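Local coordinates for oligopeptide-binding protein oppA (Lactococcus lactis, PDB 3DRF), which captures oligopeptides in a large cavity between closing lobes and serves their uptake through the OppABCDF ABC transporter, at residues L304-L309 with D467-S472; L411-R416 with V438-Y443; N331-I336 with K532-I537. One frame throughout, in Å; residues are numbered along the deposited sequence.

Interaction 1. Residues L304-L309 with D467-S472; sequences LMYYNL and DITDGS
Met-305 lays its CG and SD against the CG2 methyl of Ile-468, two side chains crossing at a slant, with CG 3.6 Å from that methyl. Met-305 CG stands anti to the backbone N (chi1 -178°), which sets CG beside that methyl. On the same face of the sheet the ring of Tyr-307 runs beside Ile-468, pointing the same way, and its CD1 edge meets CG1 of Ile-468 at 4.1 Å. Ile-468 thus sits against both residues, one through each branch.

The other face carries the side chains of Leu-304, Tyr-306 and Thr-469, with Gly-471 paired to Leu-304. The Tyr-306 ring swings over towards the glycine and brings its CD2 edge to 3.9 Å from Gly-471 N, which lies in the ring plane. Gly-471 has no side chain, and the ring edge packs directly on its backbone, with Tyr-306 CE2 4.0 Å from Gly-471 CA. Tyr-306 OH bonds to Trp-473 NE1, while Thr-469 OG1 meets Ala-414 O and Trp-453 NE1.

The backbones are antiparallel, Leu-304 opposite Gly-471 and Tyr-306 opposite Thr-469 as hydrogen-bonded pairs. Gly-471 N gives Leu-304 O a bond of 2.9 Å, nearly straight at 167°; Tyr-306 N reaches Thr-469 O, also at 2.9 Å. The pairing runs on past the strands, where Asn-308 N bonds Asp-467 O at 3.0 Å. Asp-467 turns its carboxylate elsewhere, to Val-412 N and a salt bridge with Arg-323.

At its far end the pairing comes to the bound peptide, which Ser-472 contacts by hydrogen bonds. This is antiparallel pairing inside the mixed sheet of one lobe of a periplasmic-binding-protein fold, the Venus fly-trap.

Interaction 2. Residues L411-R416 with V438-Y443; sequences LVYAAR and VKVSLY
Tyr-413 and Leu-442 point the same way, side by side, and CD2 of the ring is 4.1 Å from CD2 of the leucine. Tyr-413 CG is anti to the backbone N (chi1 179°), and its CB presses on Val-440 CG1 at 3.4 Å, the two side chains crossing at an angle. Ala-415 then folds back so that its CB sits over the centre of the Tyr-413 ring, 3.6 Å above the plane, while also touching Leu-442 CD2. The inverse gamma turn centred on Ala-414 makes that return. On the opposite face Val-412 CG1 meets Tyr-443 CD1 at 4.0 Å.

The strands themselves run parallel, Tyr-413 N bonding Ser-441 O at 2.8 Å and almost straight (175°). Tyr-443 N approaches Tyr-413 O from above the carbonyl plane. Water 1 donates to Leu-411 O and, in one of the two conformers of Ser-441, also bonds its OG.

Helix 422-435 links the strands as a beta-alpha-beta unit and packs on the Tyr-413 face, where Tyr-413 OH bonds Asp-470. The chemistry is therefore divided: apolar packing against the helix, and on the face of Val-412 and Ser-441 a more exposed, partly hydrated surface.

Interaction 3. Residues N331-I336 with K532-I537; sequences NVRQAI and KKAYVI
Arg-333 reaches across from helix 330-339 and grips a single backbone oxygen, Lys-533 O, side-on with two nitrogens. NE lies 3.0 Å and NH2 2.9 Å from Lys-533 O, which sits in the guanidinium plane. The arginine chain bends at chi3 (-53°), which places NE beside that oxygen, and its aliphatic part runs past Ala-534 O, 3.3 Å from CD. Tyr-535 CE1 lies over one face of the guanidinium, 3.5 Å above it and towards the rim, with ring and guanidinium planes 39° apart. Arg-333 NH1 turns to Leu-327 O, so the group is held from several directions.

Gln-334 works one carbonyl earlier. Extended beyond CG, it sends NE2 to a lone pair of Lys-532 O at 2.9 Å, and Gln-330 NE2 bonds the same oxygen. Between these two polar grips sits Ala-534, whose CB meets Arg-333 CB and Gln-334 CG, both at 3.9 Å.

Ala-534 is the first residue after helix 516-533 to leave helical geometry, with positive phi (60°), and the chain then heads into strand 536-549. At the end of a helix the last carbonyls lack the next turn's N-H groups. Here side chains of a second helix supply donors to two of them, an arrangement of a helix C terminus that ends in a positive-phi residue at a helix-to-strand turn.

Overall arrangement
Following the chain from the N terminus, strand 292-307 comes first, then helix 330-339, then the beta-alpha-beta unit of interaction 2, strand 468-474 and finally the turn from helix 516-533 into strand 536-549. Interaction 2 closes a short loop through helix 422-435 that lies wholly within the longer loops closed by interactions 1 and 3. Those two cross, because 331-336 falls between the segments of interaction 1 and 532-537 follows both. All three reach one mixed sheet: 468-474 joins 292-307 to 407-414, while 536-549 flanks 292-307. Direct links include Met-305 N to Ile-537 O and Leu-411 against Ile-336.

Interaction 1. Residues L304-L309 with D467-S472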
loop_
_atom_site.group_PDB
_atom_site.type_symbol
_atom_site.label_atom_id
_atom_site.label_comp_id
_atom_site.label_asym_id
_atom_site.label_seq_id
_atom_site.Cartn_x
_atom_site.Cartn_y
_atom_site.Cartn_z
ATOM N N LEU A 304 5.622 -7.342 -6.765
ATOM C CA LEU A 304 6.096 -8.653 -6.350
ATOM C C LEU A 304 5.106 -9.720 -6.732
ATOM O O LEU A 304 3.965 -9.504 -6.862
ATOM C CB LEU A 304 6.418 -8.694 -4.828
ATOM C CG LEU A 304 5.190 -8.685 -3.920
ATOM C CD1 LEU A 304 5.702 -8.993 -2.503
ATOM C CD2 LEU A 304 4.426 -7.305 -3.938
ATOM N N MET A 305 5.669 -10.883 -6.963
ATOM C CA MET A 305 4.885 -12.052 -7.241
ATOM C C MET A 305 4.681 -12.868 -5.935
ATOM O O MET A 305 5.594 -13.185 -5.227
ATOM C CB MET A 305 5.660 -12.895 -8.285
ATOM C CG MET A 305 4.909 -14.186 -8.723
ATOM S SD MET A 305 5.615 -14.937 -10.249
ATOM C CE MET A 305 7.285 -15.386 -9.658
ATOM N N TYR A 306 3.435 -13.203 -5.655
ATOM C CA TYR A 306 3.023 -13.964 -4.474
ATOM C C TYR A 306 2.705 -15.405 -4.812
ATOM O O TYR A 306 2.111 -15.673 -5.838
ATOM C CB TYR A 306 1.701 -13.388 -3.916
ATOM C CG TYR A 306 1.857 -12.084 -3.135
ATOM C CD1 TYR A 306 2.032 -12.082 -1.728
ATOM C CD2 TYR A 306 1.845 -10.865 -3.768
ATOM C CE1 TYR A 306 2.157 -10.911 -0.991
ATOM C CE2 TYR A 306 1.959 -9.681 -3.030
ATOM C CZ TYR A 306 2.113 -9.724 -1.665
ATOM O OH TYR A 306 2.259 -8.526 -0.993
ATOM N N TYR A 307 3.030 -16.290 -3.877
ATOM C CA TYR A 307 2.592 -17.705 -3.913
ATOM C C TYR A 307 1.572 -17.943 -2.783
ATOM O O TYR A 307 1.788 -17.530 -1.669
ATOM C CB TYR A 307 3.802 -18.602 -3.732
ATOM C CG TYR A 307 4.859 -18.482 -4.835
ATOM C CD1 TYR A 307 4.523 -18.547 -6.197
ATOM C CD2 TYR A 307 6.192 -18.285 -4.489
ATOM C CE1 TYR A 307 5.496 -18.462 -7.180
ATOM C CE2 TYR A 307 7.194 -18.213 -5.461
ATOM C CZ TYR A 307 6.813 -18.301 -6.798
ATOM O OH TYR A 307 7.766 -18.259 -7.770
ATOM N N ASN A 308 0.537 -18.710 -3.087
ATOM C CA ASN A 308 -0.514 -18.981 -2.109
ATOM C C ASN A 308 -0.123 -20.229 -1.319
ATOM O O ASN A 308 -0.127 -21.325 -1.828
ATOM C CB ASN A 308 -1.846 -19.175 -2.852
ATOM C CG ASN A 308 -3.036 -19.206 -1.908
ATOM O OD1 ASN A 308 -2.946 -18.906 -0.770
ATOM N ND2 ASN A 308 -4.175 -19.574 -2.446
ATOM N N LEU A 309 0.193 -20.023 -0.039
ATOM C CA LEU A 309 0.775 -21.073 0.806
ATOM C C LEU A 309 -0.011 -21.380 2.072
ATOM O O LEU A 309 0.410 -22.136 2.854
ATOM C CB LEU A 309 2.200 -20.646 1.213
ATOM C CG LEU A 309 3.146 -20.417 0.014
ATOM C CD1 LEU A 309 4.489 -19.852 0.573
ATOM C CD2 LEU A 309 3.437 -21.676 -0.831
ATOM N N ASP A 467 -2.781 -19.960 -7.274
ATOM C CA ASP A 467 -1.436 -20.321 -6.877
ATOM C C ASP A 467 -0.401 -19.189 -6.945
ATOM O O ASP A 467 0.415 -19.084 -6.067
ATOM C CB ASP A 467 -0.938 -21.506 -7.745
ATOM C CG ASP A 467 -1.833 -22.732 -7.603
ATOM O OD1 ASP A 467 -1.895 -23.202 -6.487
ATOM O OD2 ASP A 467 -2.416 -23.145 -8.601
ATOM N N ILE A 468 -0.455 -18.419 -8.024
ATOM C CA ILE A 468 0.496 -17.312 -8.268
ATOM C C ILE A 468 -0.372 -16.090 -8.526
ATOM O O ILE A 468 -1.357 -16.163 -9.201
ATOM C CB ILE A 468 1.333 -17.578 -9.546
ATOM C CG1 ILE A 468 2.119 -18.914 -9.456
ATOM C CG2 ILE A 468 2.335 -16.402 -9.837
ATOM C CD1 ILE A 468 2.694 -19.353 -10.863
ATOM N N THR A 469 0.027 -14.942 -7.991
ATOM C CA THR A 469 -0.577 -13.654 -8.347
ATOM C C THR A 469 0.534 -12.596 -8.278
ATOM O O THR A 469 1.579 -12.826 -7.823
ATOM C CB THR A 469 -1.840 -13.329 -7.482
ATOM O OG1 THR A 469 -2.556 -12.263 -8.135
ATOM C CG2 THR A 469 -1.434 -12.824 -6.103
ATOM N N ASP A 470 0.188 -11.404 -8.752
ATOM C CA ASP A 470 1.054 -10.211 -8.718
ATOM C C ASP A 470 0.395 -9.169 -7.854
ATOM O O ASP A 470 -0.767 -8.927 -8.001
ATOM C CB ASP A 470 1.204 -9.631 -10.133
ATOM C CG ASP A 470 1.829 -10.624 -11.110
ATOM O OD1 ASP A 470 2.860 -11.190 -10.741
ATOM O OD2 ASP A 470 1.301 -10.791 -12.179
ATOM N N GLY A 471 1.165 -8.611 -6.923
ATOM C CA GLY A 471 0.704 -7.487 -6.130
ATOM C C GLY A 471 1.614 -6.282 -6.387
ATOM O O GLY A 471 2.690 -6.377 -6.893
ATOM N N SER A 472 1.107 -5.117 -6.059
ATOM C CA SER A 472 1.885 -3.875 -6.122
ATOM C C SER A 472 1.493 -3.049 -4.906
ATOM O O SER A 472 0.331 -3.079 -4.488
ATOM C CB SER A 472 1.591 -3.085 -7.399
ATOM O OG SER A 472 2.027 -3.774 -8.563
#

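Interaction 2. Residues L411-R416 with V438-Y443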
loop_
_atom_site.group_PDB
_atom_site.type_symbol
_atom_site.label_atom_id
_atom_site.label_comp_id
_atom_site.label_asym_id
_atom_site.label_seq_id
_atom_site.Cartn_x
_atom_site.Cartn_y
_atom_site.Cartn_z
ATOM N N LEU A 411 -0.435 -24.974 -12.346
ATOM C CA LEU A 411 -0.772 -23.880 -11.402
ATOM C C LEU A 411 -1.680 -22.849 -12.066
ATOM O O LEU A 411 -1.637 -22.620 -13.230
ATOM C CB LEU A 411 0.512 -23.172 -10.888
ATOM C CG LEU A 411 1.534 -24.141 -10.239
ATOM C CD1 LEU A 411 2.900 -23.445 -10.022
ATOM C CD2 LEU A 411 1.031 -24.632 -8.926
ATOM N N VAL A 412 -2.444 -22.199 -11.209
ATOM C CA VAL A 412 -3.328 -21.114 -11.624
ATOM C C VAL A 412 -2.699 -19.761 -11.291
ATOM O O VAL A 412 -2.370 -19.500 -10.174
ATOM C CB VAL A 412 -4.709 -21.238 -10.902
ATOM C CG1 VAL A 412 -5.555 -19.991 -11.178
ATOM C CG2 VAL A 412 -5.454 -22.541 -11.311
ATOM N N TYR A 413 -2.642 -18.917 -12.299
ATOM C CA TYR A 413 -2.055 -17.572 -12.193
ATOM C C TYR A 413 -3.169 -16.533 -12.247
ATOM O O TYR A 413 -3.762 -16.304 -13.281
ATOM C CB TYR A 413 -1.147 -17.359 -13.378
ATOM C CG TYR A 413 -0.394 -16.001 -13.534
ATOM C CD1 TYR A 413 -0.165 -15.118 -12.460
ATOM C CD2 TYR A 413 0.124 -15.631 -14.782
ATOM C CE1 TYR A 413 0.539 -13.932 -12.663
ATOM C CE2 TYR A 413 0.810 -14.502 -14.967
ATOM C CZ TYR A 413 1.008 -13.643 -13.893
ATOM O OH TYR A 413 1.705 -12.483 -14.040
ATOM N N ALA A 414 -3.436 -15.932 -11.099
ATOM C CA ALA A 414 -4.424 -14.834 -10.998
ATOM C C ALA A 414 -3.787 -13.475 -11.442
ATOM O O ALA A 414 -3.538 -12.605 -10.650
ATOM C CB ALA A 414 -4.993 -14.727 -9.551
ATOM N N ALA A 415 -3.465 -13.360 -12.712
ATOM C CA ALA A 415 -2.933 -12.139 -13.281
ATOM C C ALA A 415 -4.053 -11.092 -13.326
ATOM O O ALA A 415 -5.216 -11.384 -13.486
ATOM C CB ALA A 415 -2.361 -12.415 -14.682
ATOM N N ARG A 416 -3.618 -9.853 -13.161
ATOM C CA ARG A 416 -4.516 -8.705 -13.068
ATOM C C ARG A 416 -4.640 -7.905 -14.377
ATOM O O ARG A 416 -3.758 -7.873 -15.174
ATOM C CB ARG A 416 -4.019 -7.767 -11.956
ATOM C CG ARG A 416 -3.830 -8.463 -10.584
ATOM C CD ARG A 416 -3.658 -7.453 -9.459
ATOM N NE ARG A 416 -2.481 -6.664 -9.652
ATOM C CZ ARG A 416 -2.094 -5.735 -8.814
ATOM N NH1 ARG A 416 -2.806 -5.462 -7.771
ATOM N NH2 ARG A 416 -1.049 -5.029 -9.085
ATOM N N VAL A 438 6.499 -26.110 -16.417
ATOM C CA VAL A 438 5.414 -25.729 -15.502
ATOM C C VAL A 438 4.233 -25.229 -16.334
ATOM O O VAL A 438 4.360 -24.326 -17.116
ATOM C CB VAL A 438 5.893 -24.632 -14.531
ATOM C CG1 VAL A 438 4.723 -24.237 -13.564
ATOM C CG2 VAL A 438 7.115 -25.160 -13.746
ATOM N N LYS A 439 3.093 -25.855 -16.145
ATOM C CA LYS A 439 1.871 -25.484 -16.828
ATOM C C LYS A 439 1.094 -24.457 -15.989
ATOM O O LYS A 439 0.674 -24.712 -14.922
ATOM C CB LYS A 439 0.964 -26.691 -17.095
ATOM C CG LYS A 439 -0.221 -26.325 -17.994
ATOM C CD LYS A 439 -1.290 -27.405 -17.966
ATOM C CE LYS A 439 -0.878 -28.492 -18.815
ATOM N NZ LYS A 439 -1.934 -29.568 -18.962
ATOM N N VAL A 440 0.963 -23.272 -16.538
ATOM C CA VAL A 440 0.318 -22.160 -15.825
ATOM C C VAL A 440 -0.854 -21.635 -16.681
ATOM O O VAL A 440 -0.701 -21.403 -17.841
ATOM C CB VAL A 440 1.364 -21.035 -15.547
ATOM C CG1 VAL A 440 0.679 -19.821 -14.863
ATOM C CG2 VAL A 440 2.467 -21.536 -14.678
ATOM N N SER A 441 -2.001 -21.474 -16.067
ATOM C CA SER A 441 -3.165 -20.949 -16.764
ATOM C C SER A 441 -3.811 -19.831 -15.963
ATOM O O SER A 441 -3.789 -19.828 -14.729
ATOM C CB SER A 441 -4.172 -22.055 -17.062
ATOM O OG SER A 441 -4.663 -22.638 -15.883
ATOM N N LEU A 442 -4.394 -18.857 -16.691
ATOM C CA LEU A 442 -5.037 -17.700 -16.079
ATOM C C LEU A 442 -6.248 -18.114 -15.251
ATOM O O LEU A 442 -7.008 -18.999 -15.646
ATOM C CB LEU A 442 -5.452 -16.689 -17.151
ATOM C CG LEU A 442 -4.317 -16.010 -17.920
ATOM C CD1 LEU A 442 -4.872 -15.050 -18.961
ATOM C CD2 LEU A 442 -3.378 -15.287 -16.965
ATOM N N TYR A 443 -6.488 -17.411 -14.162
ATOM C CA TYR A 443 -7.699 -17.595 -13.351
ATOM C C TYR A 443 -8.942 -17.286 -14.202
ATOM O O TYR A 443 -9.105 -16.233 -14.719
ATOM C CB TYR A 443 -7.653 -16.646 -12.146
ATOM C CG TYR A 443 -8.762 -16.876 -11.131
ATOM C CD1 TYR A 443 -8.495 -17.579 -9.966
ATOM C CD2 TYR A 443 -10.046 -16.389 -11.345
ATOM C CE1 TYR A 443 -9.472 -17.808 -9.028
ATOM C CE2 TYR A 443 -11.021 -16.611 -10.414
ATOM C CZ TYR A 443 -10.730 -17.310 -9.266
ATOM O OH TYR A 443 -11.751 -17.530 -8.376
HETATM O O HOH W 1 -2.538 -24.748 -15.182
#

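Interaction 3. Residues N331-I336 with K532-I537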
loop_
_atom_site.group_PDB
_atom_site.type_symbol
_atom_site.label_atom_id
_atom_site.label_comp_id
_atom_site.label_asym_id
_atom_site.label_seq_id
_atom_site.Cartn_x
_atom_site.Cartn_y
_atom_site.Cartn_z
ATOM N N ASN A 331 12.334 -25.408 -3.972
ATOM C CA ASN A 331 12.924 -25.426 -5.335
ATOM C C ASN A 331 11.955 -24.959 -6.406
ATOM O O ASN A 331 12.346 -24.365 -7.333
ATOM C CB ASN A 331 13.436 -26.843 -5.672
ATOM C CG ASN A 331 14.797 -27.133 -5.046
ATOM O OD1 ASN A 331 15.075 -26.675 -4.008
ATOM N ND2 ASN A 331 15.621 -27.901 -5.723
ATOM N N VAL A 332 10.683 -25.352 -6.260
ATOM C CA VAL A 332 9.635 -24.891 -7.198
ATOM C C VAL A 332 9.436 -23.353 -7.176
ATOM O O VAL A 332 9.388 -22.731 -8.147
ATOM C CB VAL A 332 8.311 -25.641 -6.926
ATOM C CG1 VAL A 332 7.188 -25.154 -7.871
ATOM C CG2 VAL A 332 8.534 -27.171 -7.178
ATOM N N ARG A 333 9.324 -22.834 -5.968
ATOM C CA ARG A 333 9.174 -21.357 -5.771
ATOM C C ARG A 333 10.331 -20.588 -6.406
ATOM O O ARG A 333 10.149 -19.658 -7.076
ATOM C CB ARG A 333 9.091 -20.991 -4.246
ATOM C CG ARG A 333 7.800 -21.611 -3.604
ATOM C CD ARG A 333 7.486 -21.033 -2.193
ATOM N NE ARG A 333 8.640 -21.118 -1.260
ATOM C CZ ARG A 333 8.857 -22.127 -0.424
ATOM N NH1 ARG A 333 8.068 -23.186 -0.413
ATOM N NH2 ARG A 333 9.899 -22.118 0.401
ATOM N N GLN A 334 11.544 -21.070 -6.154
ATOM C CA GLN A 334 12.740 -20.433 -6.693
ATOM C C GLN A 334 12.796 -20.549 -8.229
ATOM O O GLN A 334 13.052 -19.593 -8.907
ATOM C CB GLN A 334 14.003 -21.079 -6.081
ATOM C CG GLN A 334 14.208 -20.747 -4.546
ATOM C CD GLN A 334 15.408 -21.448 -3.979
ATOM O OE1 GLN A 334 15.973 -22.269 -4.621
ATOM N NE2 GLN A 334 15.816 -21.062 -2.798
ATOM N N ALA A 335 12.470 -21.745 -8.730
ATOM C CA ALA A 335 12.542 -22.017 -10.186
ATOM C C ALA A 335 11.583 -21.081 -10.964
ATOM O O ALA A 335 11.918 -20.533 -11.955
ATOM C CB ALA A 335 12.252 -23.543 -10.504
ATOM N N ILE A 336 10.381 -20.940 -10.422
ATOM C CA ILE A 336 9.345 -20.123 -11.076
ATOM C C ILE A 336 9.803 -18.633 -11.113
ATOM O O ILE A 336 9.578 -17.946 -12.030
ATOM C CB ILE A 336 7.987 -20.384 -10.406
ATOM C CG1 ILE A 336 7.507 -21.792 -10.793
ATOM C CG2 ILE A 336 6.908 -19.293 -10.820
ATOM C CD1 ILE A 336 6.240 -22.278 -10.016
ATOM N N LYS A 532 15.684 -16.154 -0.520
ATOM C CA LYS A 532 15.986 -17.606 -0.425
ATOM C C LYS A 532 14.728 -18.435 -0.117
ATOM O O LYS A 532 14.508 -19.402 -0.745
ATOM C CB LYS A 532 17.074 -17.866 0.619
ATOM C CG LYS A 532 17.457 -19.373 0.638
ATOM C CD LYS A 532 18.652 -19.610 1.568
ATOM C CE LYS A 532 19.139 -21.129 1.455
ATOM N NZ LYS A 532 20.020 -21.587 2.637
ATOM N N LYS A 533 13.907 -17.968 0.824
ATOM C CA LYS A 533 12.665 -18.660 1.145
ATOM C C LYS A 533 11.715 -18.614 -0.070
ATOM O O LYS A 533 11.000 -19.532 -0.311
ATOM C CB LYS A 533 11.970 -17.985 2.345
ATOM C CG LYS A 533 12.679 -18.127 3.728
ATOM C CD LYS A 533 12.434 -19.411 4.446
ATOM C CE LYS A 533 13.128 -19.446 5.832
ATOM N NZ LYS A 533 12.621 -20.711 6.631
ATOM N N ALA A 534 11.705 -17.482 -0.743
ATOM C CA ALA A 534 10.982 -17.324 -1.996
ATOM C C ALA A 534 9.474 -17.573 -1.815
ATOM O O ALA A 534 8.813 -18.069 -2.670
ATOM C CB ALA A 534 11.588 -18.275 -3.082
ATOM N N TYR A 535 8.961 -17.121 -0.677
ATOM C CA TYR A 535 7.513 -17.070 -0.500
ATOM C C TYR A 535 6.889 -15.977 -1.368
ATOM O O TYR A 535 5.772 -16.110 -1.740
ATOM C CB TYR A 535 7.184 -16.802 0.972
ATOM C CG TYR A 535 7.692 -17.861 1.972
ATOM C CD1 TYR A 535 7.646 -19.224 1.707
ATOM C CD2 TYR A 535 8.212 -17.478 3.209
ATOM C CE1 TYR A 535 8.079 -20.156 2.654
ATOM C CE2 TYR A 535 8.644 -18.412 4.140
ATOM C CZ TYR A 535 8.551 -19.720 3.859
ATOM O OH TYR A 535 8.933 -20.708 4.759
ATOM N N VAL A 536 7.688 -14.946 -1.655
ATOM C CA VAL A 536 7.336 -13.923 -2.647
ATOM C C VAL A 536 8.621 -13.659 -3.447
ATOM O O VAL A 536 9.697 -13.911 -2.972
ATOM C CB VAL A 536 6.820 -12.622 -1.967
ATOM C CG1 VAL A 536 5.526 -12.904 -1.153
ATOM C CG2 VAL A 536 7.921 -11.993 -1.075
ATOM N N ILE A 537 8.433 -13.167 -4.649
ATOM C CA ILE A 537 9.552 -12.832 -5.536
ATOM C C ILE A 537 9.419 -11.325 -5.915
ATOM O O ILE A 537 8.468 -10.900 -6.456
ATOM C CB ILE A 537 9.499 -13.671 -6.854
ATOM C CG1 ILE A 537 9.408 -15.213 -6.603
ATOM C CG2 ILE A 537 10.700 -13.328 -7.768
ATOM C CD1 ILE A 537 10.647 -15.819 -5.884
#